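Local coordinates for catalase (Bacillus pumilus, PDB 4QOO), which probably breaks hydrogen peroxide down to water and oxygen at a haem, at residues Thr107-Arg112 against Thr179-Asp184. Numbering follows the deposited sequence.
With RCO (resorcinol), chain G.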
loop_
_atom_site.group_PDB
_atom_site.type_symbol
_atom_site.label_atom_id
_atom_site.label_comp_id
_atom_site.label_asym_id
_atom_site.label_seq_id
_atom_site.Cartn_x
_atom_site.Cartn_y
_atom_site.Cartn_z
ATOM N N THR A 107 -30.507 -9.627 4.783
ATOM C CA THR A 107 -31.559 -10.435 5.482
ATOM C C THR A 107 -30.954 -11.328 6.574
ATOM O O THR A 107 -31.665 -12.132 7.206
ATOM C CB THR A 107 -32.219 -11.380 4.451
ATOM O OG1 THR A 107 -31.211 -11.957 3.659
ATOM C CG2 THR A 107 -33.192 -10.657 3.537
ATOM N N LEU A 108 -29.639 -11.212 6.835
ATOM C CA LEU A 108 -29.010 -11.992 7.917
ATOM C C LEU A 108 -29.237 -11.350 9.296
ATOM O O LEU A 108 -29.323 -10.111 9.398
ATOM C CB LEU A 108 -27.519 -12.114 7.673
ATOM C CG LEU A 108 -27.095 -12.606 6.255
ATOM C CD1 LEU A 108 -25.584 -12.775 6.267
ATOM C CD2 LEU A 108 -27.781 -13.921 5.903
ATOM N N ARG A 109 -29.253 -12.159 10.371
ATOM C CA ARG A 109 -29.230 -11.654 11.747
ATOM C C ARG A 109 -27.897 -10.965 12.074
ATOM O O ARG A 109 -26.821 -11.396 11.649
ATOM C CB ARG A 109 -29.489 -12.819 12.743
ATOM C CG ARG A 109 -29.477 -12.439 14.223
ATOM C CD ARG A 109 -30.005 -13.531 15.171
ATOM N NE ARG A 109 -31.197 -14.242 14.677
ATOM C CZ ARG A 109 -32.447 -13.783 14.703
ATOM N NH1 ARG A 109 -32.777 -12.633 15.294
ATOM N NH2 ARG A 109 -33.391 -14.503 14.166
ATOM N N ASP A 110 -27.987 -9.832 12.729
ATOM C CA ASP A 110 -26.798 -8.993 13.034
ATOM C C ASP A 110 -27.329 -7.713 13.659
ATOM O O ASP A 110 -28.392 -7.212 13.242
ATOM C CB ASP A 110 -26.020 -8.583 11.737
ATOM C CG ASP A 110 -24.609 -9.231 11.580
ATOM O OD1 ASP A 110 -24.088 -9.984 12.483
ATOM O OD2 ASP A 110 -23.984 -8.989 10.439
ATOM N N PRO A 111 -26.517 -7.073 14.495
ATOM C CA PRO A 111 -26.765 -5.643 14.688
ATOM C C PRO A 111 -26.671 -4.882 13.383
ATOM O O PRO A 111 -26.032 -5.366 12.450
ATOM C CB PRO A 111 -25.626 -5.211 15.604
ATOM C CG PRO A 111 -25.084 -6.466 16.150
ATOM C CD PRO A 111 -25.255 -7.485 15.122
ATOM N N ARG A 112 -27.307 -3.723 13.313
ATOM C CA ARG A 112 -27.140 -2.860 12.167
ATOM C C ARG A 112 -26.392 -1.579 12.597
ATOM O O ARG A 112 -26.713 -0.981 13.610
ATOM C CB ARG A 112 -28.526 -2.492 11.616
ATOM C CG ARG A 112 -28.950 -3.286 10.396
ATOM C CD ARG A 112 -28.930 -4.777 10.647
ATOM N NE ARG A 112 -29.445 -5.540 9.516
ATOM C CZ ARG A 112 -29.585 -6.868 9.523
ATOM N NH1 ARG A 112 -29.197 -7.583 10.584
ATOM N NH2 ARG A 112 -30.063 -7.499 8.471
ATOM N N THR A 179 -30.046 -11.352 24.278
ATOM C CA THR A 179 -31.479 -11.313 24.568
ATOM C C THR A 179 -32.230 -10.319 23.634
ATOM O O THR A 179 -33.395 -10.547 23.283
ATOM C CB THR A 179 -31.694 -11.077 26.088
ATOM O OG1 THR A 179 -30.966 -12.090 26.786
ATOM C CG2 THR A 179 -33.123 -11.123 26.492
ATOM N N TRP A 180 -31.548 -9.264 23.191
ATOM C CA TRP A 180 -32.088 -8.370 22.168
ATOM C C TRP A 180 -31.876 -8.904 20.757
ATOM O O TRP A 180 -32.783 -8.886 19.925
ATOM C CB TRP A 180 -31.414 -6.973 22.234
ATOM C CG TRP A 180 -31.703 -6.100 23.320
ATOM C CD1 TRP A 180 -31.298 -6.226 24.603
ATOM C CD2 TRP A 180 -32.424 -4.837 23.238
ATOM N NE1 TRP A 180 -31.703 -5.132 25.329
ATOM C CE2 TRP A 180 -32.451 -4.300 24.535
ATOM C CE3 TRP A 180 -33.103 -4.160 22.199
ATOM C CZ2 TRP A 180 -33.095 -3.092 24.840
ATOM C CZ3 TRP A 180 -33.678 -2.944 22.484
ATOM C CH2 TRP A 180 -33.706 -2.428 23.791
ATOM N N LEU A 181 -30.667 -9.386 20.477
ATOM C CA LEU A 181 -30.308 -9.795 19.119
ATOM C C LEU A 181 -31.083 -11.021 18.637
ATOM O O LEU A 181 -31.362 -11.132 17.438
ATOM C CB LEU A 181 -28.803 -10.094 19.050
ATOM C CG LEU A 181 -28.256 -10.475 17.690
ATOM C CD1 LEU A 181 -28.350 -9.294 16.762
ATOM C CD2 LEU A 181 -26.818 -10.922 17.882
ATOM N N PHE A 182 -31.503 -11.899 19.564
ATOM C CA PHE A 182 -32.275 -13.054 19.168
ATOM C C PHE A 182 -33.776 -12.878 19.272
ATOM O O PHE A 182 -34.528 -13.814 18.952
ATOM C CB PHE A 182 -31.773 -14.311 19.860
ATOM C CG PHE A 182 -30.535 -14.868 19.211
ATOM C CD1 PHE A 182 -30.636 -15.758 18.172
ATOM C CD2 PHE A 182 -29.286 -14.481 19.651
ATOM C CE1 PHE A 182 -29.514 -16.253 17.551
ATOM C CE2 PHE A 182 -28.149 -14.982 19.046
ATOM C CZ PHE A 182 -28.264 -15.890 18.016
ATOM N N SER A 183 -34.225 -11.674 19.625
ATOM C CA SER A 183 -35.593 -11.207 19.279
ATOM C C SER A 183 -35.647 -11.010 17.788
ATOM O O SER A 183 -34.621 -11.110 17.108
ATOM C CB SER A 183 -35.963 -9.935 20.011
ATOM O OG SER A 183 -35.424 -8.777 19.395
ATOM N N ASP A 184 -36.815 -10.758 17.226
ATOM C CA ASP A 184 -36.825 -10.533 15.787
ATOM C C ASP A 184 -36.122 -9.185 15.396
ATOM O O ASP A 184 -35.882 -8.937 14.243
ATOM C CB ASP A 184 -38.217 -10.614 15.201
ATOM C CG ASP A 184 -38.777 -12.062 15.158
ATOM O OD1 ASP A 184 -38.015 -13.072 15.124
ATOM O OD2 ASP A 184 -40.041 -12.154 15.164
HETATM C C1 RCO G . -24.455 -11.847 15.106
HETATM C C2 RCO G . -24.970 -12.612 14.075
HETATM C C3 RCO G . -25.507 -13.908 14.358
HETATM C C4 RCO G . -25.482 -14.430 15.642
HETATM C C5 RCO G . -24.957 -13.670 16.627
HETATM C C6 RCO G . -24.457 -12.398 16.368
HETATM O O1 RCO G . -23.984 -10.570 14.994
HETATM O O3 RCO G . -26.012 -14.691 13.378
HETATM O O HOH W 1 -35.708 -12.885 13.417
#
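R109 reaches from the loop between strands 88-96 and 113-120 of the catalase beta-barrel to the C-terminal end of helix 175-181. R109 NH1 donates to L181 O at 3.0 Å, in the carbonyl plane, and makes a weak second bond to S183 O. R109 runs out extended through its first two torsions (chi1 179°), then bends at chi3 (-41°), which brings NH1 to the two carbonyls. The tight part is apolar. R109 CD sits over one face of the F182 ring, 4.0 Å from its centroid, in a CH-pi contact. L181 CD1 packs against P111 CD at 3.9 Å and against the backbone of D110. Helix 434-448 also packs on F182. The looser side is polar: a water takes a bond from R109 NH2 and gives one to D184 OD1, so the two charged groups meet through it. With an alanine in place of R109, L181 O and S183 O would probably lose this donor and the F182 ring the CH-pi partner over its face. Resorcinol lies beside the apolar part, in a pocket whose wall includes L181 and P111; the P111 side chain is about 8 Å from the haem. Resorcinol O1 donates to D110 OD1 at 2.6 Å.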